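Local coordinates for flavoredoxin (Methanosarcina acetivorans, PDB 3BNK), which binds flavin mononucleotide (FMN) and probably serves as an electron-transfer protein of the flavin reductase-like family, at the interface of chains A and B. Residues are numbered along the deposited sequence; one frame, centred on the assembly and turned at random. Chains: chain A/B, Flavoredoxin.

Contact 1: the interface of chains A and B. Residues chain A 77, 160, 168-171; chain B 175-176.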
# COMPACT_ATOMS: atom_id res chain seq x y z
N VAL A 77 -13.50 -12.25 -5.73
CA VAL A 77 -12.10 -12.70 -5.87
C VAL A 77 -11.77 -13.30 -7.23
O VAL A 77 -10.66 -13.08 -7.74
CB VAL A 77 -11.64 -13.73 -4.78
CG1 VAL A 77 -11.48 -13.06 -3.48
CG2 VAL A 77 -12.62 -14.92 -4.65
N LEU A 160 -10.34 -7.33 -0.10
CA LEU A 160 -9.36 -8.40 -0.16
C LEU A 160 -7.97 -7.86 0.12
O LEU A 160 -7.67 -6.71 -0.16
CB LEU A 160 -9.40 -9.11 -1.54
CG LEU A 160 -10.67 -9.87 -1.89
CD1 LEU A 160 -10.87 -9.94 -3.38
CD2 LEU A 160 -10.65 -11.30 -1.24
N SER A 168 -1.39 -15.54 -2.09
CA SER A 168 -2.57 -15.77 -1.28
C SER A 168 -3.42 -14.52 -1.11
O SER A 168 -2.90 -13.42 -0.86
CB SER A 168 -2.19 -16.32 0.10
OG SER A 168 -1.43 -17.50 -0.02
N TYR A 169 -4.73 -14.71 -1.24
CA TYR A 169 -5.72 -13.72 -0.84
C TYR A 169 -6.07 -13.94 0.63
O TYR A 169 -6.02 -15.07 1.12
CB TYR A 169 -7.00 -13.80 -1.71
CG TYR A 169 -6.81 -13.29 -3.13
CD1 TYR A 169 -6.96 -14.14 -4.24
CD2 TYR A 169 -6.46 -11.95 -3.36
CE1 TYR A 169 -6.80 -13.67 -5.53
CE2 TYR A 169 -6.28 -11.48 -4.66
CZ TYR A 169 -6.44 -12.34 -5.73
OH TYR A 169 -6.25 -11.85 -7.01
N TRP A 170 -6.40 -12.85 1.31
CA TRP A 170 -6.86 -12.85 2.69
C TRP A 170 -7.99 -11.83 2.84
O TRP A 170 -8.07 -10.88 2.05
CB TRP A 170 -5.72 -12.46 3.65
CG TRP A 170 -4.47 -13.21 3.39
CD1 TRP A 170 -3.45 -12.84 2.56
CD2 TRP A 170 -4.12 -14.50 3.92
NE1 TRP A 170 -2.47 -13.81 2.56
CE2 TRP A 170 -2.86 -14.84 3.39
CE3 TRP A 170 -4.74 -15.40 4.80
CZ2 TRP A 170 -2.20 -16.06 3.70
CZ3 TRP A 170 -4.10 -16.60 5.11
CH2 TRP A 170 -2.84 -16.91 4.56
N THR A 171 -8.83 -12.00 3.85
CA THR A 171 -9.76 -10.91 4.21
C THR A 171 -9.28 -10.25 5.49
O THR A 171 -8.30 -10.69 6.06
CB THR A 171 -11.23 -11.39 4.36
OG1 THR A 171 -11.27 -12.56 5.20
CG2 THR A 171 -11.82 -11.71 3.00
N TYR B 175 -7.86 -16.85 4.99
CA TYR B 175 -7.47 -17.08 3.60
C TYR B 175 -8.72 -16.89 2.75
O TYR B 175 -9.81 -17.22 3.19
CB TYR B 175 -6.94 -18.50 3.46
CG TYR B 175 -6.35 -18.89 2.13
CD1 TYR B 175 -4.98 -18.74 1.89
CD2 TYR B 175 -7.13 -19.47 1.14
CE1 TYR B 175 -4.40 -19.16 0.67
CE2 TYR B 175 -6.56 -19.88 -0.08
CZ TYR B 175 -5.20 -19.72 -0.30
OH TYR B 175 -4.62 -20.13 -1.50
N ALA B 176 -8.56 -16.35 1.55
CA ALA B 176 -9.70 -15.97 0.73
C ALA B 176 -9.55 -16.43 -0.71
O ALA B 176 -10.38 -16.10 -1.56
CB ALA B 176 -9.95 -14.43 0.81
O HOH W 1 -11.84 -15.02 3.63
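Two copies of this flavin reductase-like protein pair their 168-178 strands antiparallel across the A/B interface, and here the beta bridge joins A:Trp170 to B:Tyr175. B:Ala176 N donates to the backbone carbonyl A:Tyr169 O at 2.9 Å. The donor stands well above the carbonyl plane, 61° out of it, so the bond is off the usual lone-pair direction. A water extends the pairing, lying 3.0 Å from the hydroxyl A:Thr171 OG1 and equally far from the carbonyl B:Tyr175 O. Threonine suits the spot because its branched side chain sends the hydroxyl to the water while the methyl CG2 faces B:Ala176; chi1 of 49° sets OG1 between backbone N and carbonyl carbon.

The aromatic contact is edge-to-face. The B:Tyr175 ring, its CG anti to the backbone N (chi1 -173°), presents CD1 over the rim of one indole face of A:Trp170, with the planes nearly perpendicular. The backbone of B:Tyr175 lies under the rim of the same face, A:Trp170 CE3 3.4 Å from B:Tyr175 CA. Farther out, B:Tyr175 CE1 rests against A:Ser168 CB at 3.6 Å; the short serine side chain lets the ring lie close.

Apolar groups of chain A line B:Ala176. Its methyl CB meets A:Leu160 CD2 at 3.8 Å and lies beside A:Tyr169 CB; a side chain this short fits close against the partner strand. A:Val77 CG1, at the start of helix 77-83, approaches the carbonyl oxygen of B:Ala176.

Contact 2: the interface of chains A and B. Residues chain A 14-15, 161, 170-173; chain B 15, 154, 161, 171-174.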
# COMPACT_ATOMS: atom_id res chain seq x y z
N TYR A 14 3.55 -6.70 3.24
CA TYR A 14 2.74 -7.70 3.95
C TYR A 14 1.63 -7.09 4.80
O TYR A 14 1.89 -6.54 5.86
CB TYR A 14 3.63 -8.63 4.80
CG TYR A 14 4.39 -9.63 3.95
CD1 TYR A 14 5.61 -9.29 3.37
CD2 TYR A 14 3.86 -10.91 3.71
CE1 TYR A 14 6.30 -10.20 2.56
CE2 TYR A 14 4.56 -11.83 2.91
CZ TYR A 14 5.78 -11.45 2.34
OH TYR A 14 6.48 -12.32 1.54
N PRO A 15 0.38 -7.15 4.31
CA PRO A 15 -0.04 -7.61 2.98
C PRO A 15 -0.17 -6.42 2.04
O PRO A 15 0.09 -5.28 2.44
CB PRO A 15 -1.42 -8.22 3.24
CG PRO A 15 -1.96 -7.39 4.40
CD PRO A 15 -0.78 -6.77 5.14
N LEU A 161 -7.14 -8.72 0.72
CA LEU A 161 -5.72 -8.46 0.96
C LEU A 161 -4.91 -9.46 0.14
O LEU A 161 -5.44 -10.51 -0.24
CB LEU A 161 -5.39 -8.61 2.44
CG LEU A 161 -6.35 -7.97 3.46
CD1 LEU A 161 -5.91 -8.31 4.86
CD2 LEU A 161 -6.37 -6.45 3.25
N TRP A 170 -6.40 -12.85 1.31
CA TRP A 170 -6.86 -12.85 2.69
C TRP A 170 -7.99 -11.83 2.84
O TRP A 170 -8.07 -10.88 2.05
CB TRP A 170 -5.72 -12.46 3.65
CG TRP A 170 -4.47 -13.21 3.39
CD1 TRP A 170 -3.45 -12.84 2.56
CD2 TRP A 170 -4.12 -14.50 3.92
NE1 TRP A 170 -2.47 -13.81 2.56
CE2 TRP A 170 -2.86 -14.84 3.39
CE3 TRP A 170 -4.74 -15.40 4.80
CZ2 TRP A 170 -2.20 -16.06 3.70
CZ3 TRP A 170 -4.10 -16.60 5.11
CH2 TRP A 170 -2.84 -16.91 4.56
N THR A 171 -8.83 -12.00 3.85
CA THR A 171 -9.76 -10.91 4.21
C THR A 171 -9.28 -10.25 5.49
O THR A 171 -8.30 -10.69 6.06
CB THR A 171 -11.23 -11.39 4.36
OG1 THR A 171 -11.27 -12.56 5.20
CG2 THR A 171 -11.82 -11.71 3.00
N VAL A 172 -9.98 -9.20 5.92
CA VAL A 172 -9.63 -8.48 7.15
C VAL A 172 -10.11 -9.24 8.39
O VAL A 172 -11.17 -9.87 8.38
CB VAL A 172 -10.16 -7.01 7.12
CG1 VAL A 172 -9.83 -6.28 8.41
CG2 VAL A 172 -9.58 -6.26 5.89
N GLY A 173 -9.30 -9.19 9.45
CA GLY A 173 -9.59 -9.89 10.69
C GLY A 173 -10.24 -8.98 11.71
O GLY A 173 -11.11 -8.17 11.37
N PRO B 15 -7.32 -1.78 3.46
CA PRO B 15 -6.70 -1.04 4.55
C PRO B 15 -5.32 -0.57 4.12
O PRO B 15 -4.89 -0.84 3.00
CB PRO B 15 -6.50 -2.12 5.62
CG PRO B 15 -6.13 -3.34 4.78
CD PRO B 15 -6.92 -3.21 3.49
N ILE B 154 2.66 -14.64 6.10
CA ILE B 154 1.92 -13.59 6.79
C ILE B 154 1.30 -13.99 8.15
O ILE B 154 1.22 -13.15 9.07
CB ILE B 154 0.90 -12.87 5.87
CG1 ILE B 154 0.63 -11.45 6.42
CG2 ILE B 154 -0.38 -13.71 5.68
CD1 ILE B 154 -0.26 -10.57 5.50
N LEU B 161 -2.82 -3.94 10.47
CA LEU B 161 -3.47 -3.21 9.38
C LEU B 161 -4.08 -1.94 9.96
O LEU B 161 -4.36 -1.87 11.16
CB LEU B 161 -4.60 -4.03 8.72
CG LEU B 161 -4.29 -5.46 8.30
CD1 LEU B 161 -5.56 -6.19 7.91
CD2 LEU B 161 -3.28 -5.49 7.15
N THR B 171 -6.07 -7.07 12.51
CA THR B 171 -5.16 -8.14 12.08
C THR B 171 -5.68 -8.77 10.80
O THR B 171 -6.79 -8.46 10.35
CB THR B 171 -4.94 -9.20 13.18
OG1 THR B 171 -6.20 -9.65 13.69
CG2 THR B 171 -4.08 -8.63 14.30
N VAL B 172 -4.87 -9.64 10.21
CA VAL B 172 -5.20 -10.33 8.96
C VAL B 172 -6.21 -11.43 9.28
O VAL B 172 -6.06 -12.13 10.29
CB VAL B 172 -3.94 -10.96 8.30
CG1 VAL B 172 -4.31 -11.76 7.04
CG2 VAL B 172 -2.88 -9.87 7.99
N GLY B 173 -7.23 -11.56 8.43
CA GLY B 173 -8.30 -12.54 8.63
C GLY B 173 -8.04 -13.87 7.96
O GLY B 173 -6.90 -14.33 7.89
N ASP B 174 -9.10 -14.49 7.46
CA ASP B 174 -9.02 -15.79 6.84
C ASP B 174 -8.51 -15.75 5.39
O ASP B 174 -8.70 -14.76 4.68
CB ASP B 174 -10.39 -16.45 6.85
CG ASP B 174 -10.91 -16.72 8.25
OD1 ASP B 174 -10.10 -16.90 9.21
OD2 ASP B 174 -12.14 -16.78 8.39
O HOH W 2 -11.69 -12.95 7.77
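Strand 168-178 of each chain meets its copy antiparallel, bridged at A:Val172 and B:Val172, while the loops at A:Pro15 and B:Pro15 and strand 160-163 of both chains, with helix 154-157 of chain B, pack beside it. A:Thr171 N donates almost along the C=O axis to B:Asp174 O at 2.9 Å. A:Thr171 O accepts from B:Gly173 N at 2.7 Å, and A:Gly173 N reaches B:Thr171 O, lying in its carbonyl plane, at 2.8 Å. Glycine suits the place next to the central bridge: A:Gly173 CA and B:Gly173 CA approach to 3.6 Å, where side chains would crowd. A water links A:Thr171 OG1 and A:Val172 O with B:Asp174 N, whose N-H points at it nearly straight (173° at H).

B:Ile154 reaches tip to tip toward A:Trp170 and sets its branch methyl CG2 over the rim of the indole face opposite the one met by B:Tyr175, 3.6 Å from A:Trp170 CE2. Its other arm, CG1 anti to the backbone N (chi1 -155°), carries CD1 across A:Pro15 CB. B:Val172 CG1, also anti to its backbone N, presses on A:Trp170 CB at 3.7 Å. An alanine here would keep CB, and so much of the touch from B:Val172 CG1, but would remove the indole face under B:Ile154 CG2 and would probably loosen the packing there.

A:Leu161 and B:Leu161 meet tip to tip through CD1, while each CD2 packs tightly on the other chain's proline, A:Leu161 CD2 lying 3.3 Å from B:Pro15 CD. The rigid proline ring, following a cis peptide, gives the branched leucine a compact surface. Backbone pairing and this apolar core together join the two subunits of the deposited dimer.

Contact 1 and contact 2 are neighbouring stretches of one interface, the centres of their C-alpha atoms about 8 Å apart, and they share A:Trp170 and A:Thr171. Strand 168-178 of both chains runs through each: contact 2 covers the self-pairing about the two-fold axis, contact 1 the next step outward along chain B. The indole of A:Trp170 is thus held between chain B groups on its two faces, and the hydroxyl of A:Thr171 contacts a bridging water in each contact. Two-fold symmetry repeats contact 1 with the chains exchanged, so the pairing forms one continuous seam in the deposited dimer, which is likely to be the biological unit.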